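Long-range contact in PreproPTTH (PDB 5AOQ), which is the precursor of prothoracicotropic hormone, a cystine-knot neurohormone that binds the receptor tyrosine kinase Torso and probably sets the timing of insect metamorphosis: residues Y52-R66 and W85-T99. The protein carries 1 engineered substitution. Sequence-based numbering, arbitrary orientation.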
loop_
_atom_site.group_PDB
_atom_site.type_symbol
_atom_site.label_atom_id
_atom_site.label_comp_id
_atom_site.label_asym_id
_atom_site.label_seq_id
_atom_site.Cartn_x
_atom_site.Cartn_y
_atom_site.Cartn_z
ATOM N N TYR D 52 -23.765 -28.004 11.035
ATOM C CA TYR D 52 -22.985 -26.803 10.763
ATOM C C TYR D 52 -22.018 -26.438 11.888
ATOM O O TYR D 52 -22.314 -26.636 13.067
ATOM C CB TYR D 52 -23.924 -25.630 10.486
ATOM C CG TYR D 52 -24.968 -25.936 9.434
ATOM C CD1 TYR D 52 -26.183 -26.514 9.779
ATOM C CD2 TYR D 52 -24.733 -25.656 8.093
ATOM C CE1 TYR D 52 -27.137 -26.799 8.821
ATOM C CE2 TYR D 52 -25.682 -25.939 7.128
ATOM C CZ TYR D 52 -26.882 -26.512 7.496
ATOM O OH TYR D 52 -27.830 -26.794 6.540
ATOM N N ILE D 53 -20.858 -25.909 11.503
ATOM C CA ILE D 53 -19.872 -25.399 12.452
ATOM C C ILE D 53 -19.439 -24.003 12.043
ATOM O O ILE D 53 -19.418 -23.665 10.861
ATOM C CB ILE D 53 -18.618 -26.299 12.552
ATOM C CG1 ILE D 53 -17.693 -25.773 13.656
ATOM C CG2 ILE D 53 -17.864 -26.335 11.227
ATOM C CD1 ILE D 53 -16.724 -26.795 14.205
ATOM N N CYS D 54 -19.107 -23.187 13.032
ATOM C CA CYS D 54 -18.700 -21.814 12.789
ATOM C C CYS D 54 -17.381 -21.774 12.023
ATOM O O CYS D 54 -16.367 -22.290 12.494
ATOM C CB CYS D 54 -18.560 -21.053 14.103
ATOM S SG CYS D 54 -20.081 -20.925 15.058
ATOM N N LYS D 55 -17.403 -21.161 10.843
ATOM C CA LYS D 55 -16.202 -21.006 10.033
ATOM C C LYS D 55 -15.662 -19.609 10.243
ATOM O O LYS D 55 -16.378 -18.732 10.717
ATOM C CB LYS D 55 -16.501 -21.213 8.538
ATOM C CG LYS D 55 -17.108 -19.972 7.842
ATOM C CD LYS D 55 -17.214 -20.109 6.330
ATOM C CE LYS D 55 -17.851 -18.856 5.736
ATOM N NZ LYS D 55 -17.740 -18.752 4.257
ATOM N N GLU D 56 -14.400 -19.408 9.884
ATOM C CA GLU D 56 -13.826 -18.075 9.850
ATOM C C GLU D 56 -13.754 -17.685 8.378
ATOM O O GLU D 56 -13.138 -18.379 7.569
ATOM C CB GLU D 56 -12.458 -18.033 10.540
ATOM C CG GLU D 56 -11.356 -18.849 9.888
ATOM C CD GLU D 56 -10.041 -18.742 10.639
ATOM O OE1 GLU D 56 -9.941 -17.889 11.546
ATOM O OE2 GLU D 56 -9.109 -19.510 10.322
ATOM N N SER D 57 -14.415 -16.589 8.027
ATOM C CA SER D 57 -14.509 -16.174 6.633
ATOM C C SER D 57 -13.195 -15.571 6.160
ATOM O O SER D 57 -12.841 -14.455 6.533
ATOM C CB SER D 57 -15.648 -15.171 6.451
ATOM O OG SER D 57 -15.813 -14.831 5.086
ATOM N N LEU D 58 -12.475 -16.322 5.334
ATOM C CA LEU D 58 -11.199 -15.864 4.805
ATOM C C LEU D 58 -11.389 -14.869 3.667
ATOM O O LEU D 58 -12.171 -15.104 2.743
ATOM C CB LEU D 58 -10.368 -17.051 4.316
ATOM C CG LEU D 58 -9.934 -18.065 5.376
ATOM C CD1 LEU D 58 -9.251 -19.252 4.716
ATOM C CD2 LEU D 58 -9.017 -17.425 6.411
ATOM N N TYR D 59 -10.668 -13.756 3.749
ATOM C CA TYR D 59 -10.693 -12.730 2.713
ATOM C C TYR D 59 -9.267 -12.311 2.378
ATOM O O TYR D 59 -8.472 -12.023 3.274
ATOM C CB TYR D 59 -11.516 -11.522 3.164
ATOM C CG TYR D 59 -11.589 -10.415 2.137
ATOM C CD1 TYR D 59 -12.574 -10.412 1.157
ATOM C CD2 TYR D 59 -10.674 -9.370 2.146
ATOM C CE1 TYR D 59 -12.643 -9.402 0.215
ATOM C CE2 TYR D 59 -10.736 -8.356 1.210
ATOM C CZ TYR D 59 -11.722 -8.376 0.247
ATOM O OH TYR D 59 -11.787 -7.369 -0.686
ATOM N N SER D 60 -8.952 -12.285 1.086
ATOM C CA SER D 60 -7.603 -11.969 0.625
ATOM C C SER D 60 -7.390 -10.470 0.452
ATOM O O SER D 60 -8.111 -9.816 -0.301
ATOM C CB SER D 60 -7.312 -12.683 -0.698
ATOM O OG SER D 60 -7.255 -14.087 -0.522
ATOM N N ILE D 61 -6.395 -9.939 1.158
ATOM C CA ILE D 61 -5.990 -8.544 1.009
ATOM C C ILE D 61 -4.557 -8.483 0.489
ATOM O O ILE D 61 -3.799 -9.445 0.627
ATOM C CB ILE D 61 -6.096 -7.764 2.335
ATOM C CG1 ILE D 61 -5.292 -8.463 3.436
ATOM C CG2 ILE D 61 -7.556 -7.626 2.746
ATOM C CD1 ILE D 61 -5.158 -7.654 4.709
ATOM N N THR D 62 -4.194 -7.351 -0.108
ATOM C CA THR D 62 -2.869 -7.183 -0.698
ATOM C C THR D 62 -1.938 -6.394 0.222
ATOM O O THR D 62 -2.304 -5.333 0.728
ATOM C CB THR D 62 -2.958 -6.464 -2.058
ATOM O OG1 THR D 62 -3.902 -7.137 -2.899
ATOM C CG2 THR D 62 -1.603 -6.440 -2.741
ATOM N N ILE D 63 -0.735 -6.927 0.430
ATOM C CA ILE D 63 0.299 -6.252 1.215
ATOM C C ILE D 63 1.574 -6.092 0.387
ATOM O O ILE D 63 1.885 -6.941 -0.449
ATOM C CB ILE D 63 0.612 -7.021 2.523
ATOM C CG1 ILE D 63 -0.559 -6.902 3.497
ATOM C CG2 ILE D 63 1.885 -6.499 3.189
ATOM C CD1 ILE D 63 -1.516 -8.055 3.427
ATOM N N LEU D 64 2.307 -5.008 0.633
ATOM C CA LEU D 64 3.538 -4.716 -0.098
ATOM C C LEU D 64 4.775 -5.032 0.742
ATOM O O LEU D 64 4.817 -4.725 1.934
ATOM C CB LEU D 64 3.567 -3.248 -0.528
ATOM C CG LEU D 64 2.441 -2.767 -1.447
ATOM C CD1 LEU D 64 2.612 -1.294 -1.776
ATOM C CD2 LEU D 64 2.384 -3.587 -2.721
ATOM N N LYS D 65 5.777 -5.645 0.112
ATOM C CA LYS D 65 7.026 -6.003 0.790
ATOM C C LYS D 65 8.141 -5.002 0.471
ATOM O O LYS D 65 8.023 -4.214 -0.466
ATOM C CB LYS D 65 7.457 -7.418 0.398
ATOM C CG LYS D 65 6.409 -8.491 0.678
ATOM C CD LYS D 65 6.203 -8.732 2.172
ATOM C CE LYS D 65 7.355 -9.517 2.782
ATOM N NZ LYS D 65 7.116 -9.841 4.217
ATOM N N ARG D 66 9.226 -5.056 1.242
ATOM C CA ARG D 66 10.275 -4.034 1.193
ATOM C C ARG D 66 11.573 -4.506 0.520
ATOM O O ARG D 66 11.612 -5.563 -0.110
ATOM C CB ARG D 66 10.567 -3.545 2.619
ATOM C CG ARG D 66 9.659 -2.418 3.076
ATOM C CD ARG D 66 10.014 -1.956 4.480
ATOM N NE ARG D 66 11.328 -1.317 4.543
ATOM C CZ ARG D 66 11.547 -0.017 4.364
ATOM N NH1 ARG D 66 10.541 0.809 4.102
ATOM N NH2 ARG D 66 12.781 0.462 4.446
ATOM N N TRP D 85 9.675 -3.039 -4.422
ATOM C CA TRP D 85 8.439 -3.486 -3.779
ATOM C C TRP D 85 7.801 -4.681 -4.485
ATOM O O TRP D 85 8.014 -4.901 -5.677
ATOM C CB TRP D 85 7.428 -2.337 -3.724
ATOM C CG TRP D 85 7.894 -1.142 -2.951
ATOM C CD1 TRP D 85 8.674 -0.121 -3.410
ATOM C CD2 TRP D 85 7.598 -0.835 -1.584
ATOM N NE1 TRP D 85 8.886 0.799 -2.413
ATOM C CE2 TRP D 85 8.237 0.383 -1.281
ATOM C CE3 TRP D 85 6.857 -1.474 -0.586
ATOM C CZ2 TRP D 85 8.157 0.976 -0.022
ATOM C CZ3 TRP D 85 6.781 -0.886 0.664
ATOM C CH2 TRP D 85 7.425 0.327 0.934
ATOM N N VAL D 86 7.016 -5.442 -3.729
ATOM C CA VAL D 86 6.232 -6.552 -4.265
ATOM C C VAL D 86 4.918 -6.709 -3.518
ATOM O O VAL D 86 4.890 -6.752 -2.287
ATOM C CB VAL D 86 7.000 -7.891 -4.203
ATOM C CG1 VAL D 86 6.087 -9.078 -4.532
ATOM C CG2 VAL D 86 8.187 -7.863 -5.131
ATOM N N ALA D 87 3.833 -6.805 -4.282
ATOM C CA ALA D 87 2.503 -6.999 -3.724
ATOM C C ALA D 87 2.195 -8.484 -3.614
ATOM O O ALA D 87 2.393 -9.240 -4.564
ATOM C CB ALA D 87 1.460 -6.305 -4.581
ATOM N N GLU D 88 1.708 -8.892 -2.446
ATOM C CA GLU D 88 1.350 -10.282 -2.207
ATOM C C GLU D 88 -0.013 -10.369 -1.537
ATOM O O GLU D 88 -0.398 -9.492 -0.759
ATOM C CB GLU D 88 2.411 -10.979 -1.352
ATOM C CG GLU D 88 2.597 -10.385 0.037
ATOM C CD GLU D 88 3.562 -11.194 0.884
ATOM O OE1 GLU D 88 4.784 -11.114 0.637
ATOM O OE2 GLU D 88 3.098 -11.909 1.796
ATOM N N SER D 89 -0.734 -11.439 -1.852
ATOM C CA SER D 89 -2.050 -11.685 -1.281
ATOM C C SER D 89 -1.930 -12.187 0.150
ATOM O O SER D 89 -0.953 -12.843 0.512
ATOM C CB SER D 89 -2.819 -12.696 -2.132
ATOM O OG SER D 89 -4.074 -13.000 -1.549
ATOM N N HIS D 90 -2.934 -11.866 0.958
ATOM C CA HIS D 90 -2.947 -12.236 2.366
ATOM C C HIS D 90 -4.369 -12.553 2.818
ATOM O O HIS D 90 -5.159 -11.642 3.068
ATOM C CB HIS D 90 -2.358 -11.109 3.214
ATOM C CG HIS D 90 -2.032 -11.512 4.619
ATOM N ND1 HIS D 90 -1.256 -12.610 4.917
ATOM C CD2 HIS D 90 -2.375 -10.960 5.806
ATOM C CE1 HIS D 90 -1.137 -12.720 6.228
ATOM N NE2 HIS D 90 -1.806 -11.730 6.792
ATOM N N PRO D 91 -4.709 -13.851 2.907
ATOM C CA PRO D 91 -6.035 -14.206 3.415
ATOM C C PRO D 91 -6.141 -13.957 4.912
ATOM O O PRO D 91 -5.209 -14.278 5.651
ATOM C CB PRO D 91 -6.149 -15.697 3.093
ATOM C CG PRO D 91 -4.748 -16.181 3.078
ATOM C CD PRO D 91 -3.924 -15.045 2.541
ATOM N N VAL D 92 -7.255 -13.379 5.347
ATOM C CA VAL D 92 -7.473 -13.117 6.764
ATOM C C VAL D 92 -8.940 -13.327 7.127
ATOM O O VAL D 92 -9.832 -13.103 6.308
ATOM C CB VAL D 92 -7.035 -11.679 7.138
ATOM C CG1 VAL D 92 -7.872 -10.643 6.391
ATOM C CG2 VAL D 92 -7.114 -11.460 8.643
ATOM N N SER D 93 -9.180 -13.768 8.358
ATOM C CA SER D 93 -10.538 -13.915 8.861
ATOM C C SER D 93 -11.211 -12.554 8.923
ATOM O O SER D 93 -10.644 -11.601 9.456
ATOM C CB SER D 93 -10.542 -14.568 10.242
ATOM O OG SER D 93 -11.867 -14.753 10.711
ATOM N N VAL D 94 -12.419 -12.470 8.374
ATOM C CA VAL D 94 -13.132 -11.201 8.290
ATOM C C VAL D 94 -14.591 -11.358 8.730
ATOM O O VAL D 94 -15.355 -10.392 8.747
ATOM C CB VAL D 94 -13.062 -10.634 6.853
ATOM C CG1 VAL D 94 -14.053 -11.344 5.926
ATOM C CG2 VAL D 94 -13.300 -9.137 6.864
ATOM N N ALA D 95 -14.973 -12.580 9.087
ATOM C CA ALA D 95 -16.307 -12.846 9.606
ATOM C C ALA D 95 -16.353 -14.255 10.172
ATOM O O ALA D 95 -15.496 -15.081 9.856
ATOM C CB ALA D 95 -17.359 -12.673 8.514
ATOM N N CYS D 96 -17.345 -14.520 11.018
ATOM C CA CYS D 96 -17.573 -15.861 11.540
ATOM C C CYS D 96 -18.963 -16.331 11.120
ATOM O O CYS D 96 -19.968 -15.728 11.500
ATOM C CB CYS D 96 -17.426 -15.893 13.062
ATOM S SG CYS D 96 -17.349 -17.567 13.740
ATOM N N LEU D 97 -19.010 -17.405 10.336
ATOM C CA LEU D 97 -20.252 -17.859 9.716
ATOM C C LEU D 97 -20.487 -19.350 9.963
ATOM O O LEU D 97 -19.540 -20.123 10.075
ATOM C CB LEU D 97 -20.215 -17.559 8.216
ATOM C CG LEU D 97 -19.925 -16.091 7.872
ATOM C CD1 LEU D 97 -19.666 -15.899 6.382
ATOM C CD2 LEU D 97 -21.068 -15.199 8.326
ATOM N N CYS D 98 -21.755 -19.744 10.042
ATOM C CA CYS D 98 -22.117 -21.106 10.430
ATOM C C CYS D 98 -22.310 -22.028 9.222
ATOM O O CYS D 98 -23.375 -22.625 9.053
ATOM C CB CYS D 98 -23.392 -21.085 11.280
ATOM S SG CYS D 98 -23.749 -22.670 12.130
ATOM N N THR D 99 -21.279 -22.137 8.388
ATOM C CA THR D 99 -21.275 -23.091 7.279
ATOM C C THR D 99 -20.619 -24.399 7.713
ATOM O O THR D 99 -19.518 -24.395 8.260
ATOM C CB THR D 99 -20.527 -22.537 6.046
ATOM O OG1 THR D 99 -21.164 -21.338 5.590
ATOM C CG2 THR D 99 -20.510 -23.563 4.911
#
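Trp85 lays the benzene half of its indole beside Leu64 and Arg66, with CE3 3.7 Å from Leu64 CB. The contact is the long twisted two-stranded hairpin of the mature, cystine-knot hormone, strand 55-65 running antiparallel to strand 86-97. Backbone hydrogen bonds join the strands from the Lys55-Leu97 pair to the Ile63-Glu88 pair, and Lys65 N adds one bond to Val86 O. A beta bulge between Glu56 and Leu58 shifts the register by one. There Ser57 N bonds Ala95 O at 2.6 Å, and Ser57 O accepts from Val94 N. At the other end from Trp85, Cys54, Cys96 and Cys98 form the knot's disulfides with Cys17, Cys40 and Cys48 respectively. Val94 CG1 packs on Tyr59 CB at 3.8 Å. With CG anti to the backbone N (chi1 -180°), the Tyr59 ring reaches to the second subunit, where its OH bonds Glu36 O. Trp85 also makes a cation-pi contact with Lys82 of that subunit. An alanine in place of Trp85 would probably leave Leu64 CB and Arg66 CG without the indole beside them and Lys82 of the second subunit without its cation-pi partner. Across from Leu64, Ala87 CB meets Leu64 CD2 at 3.4 Å. Ala87 CB also lies 3.6 Å from Thr62 CG2.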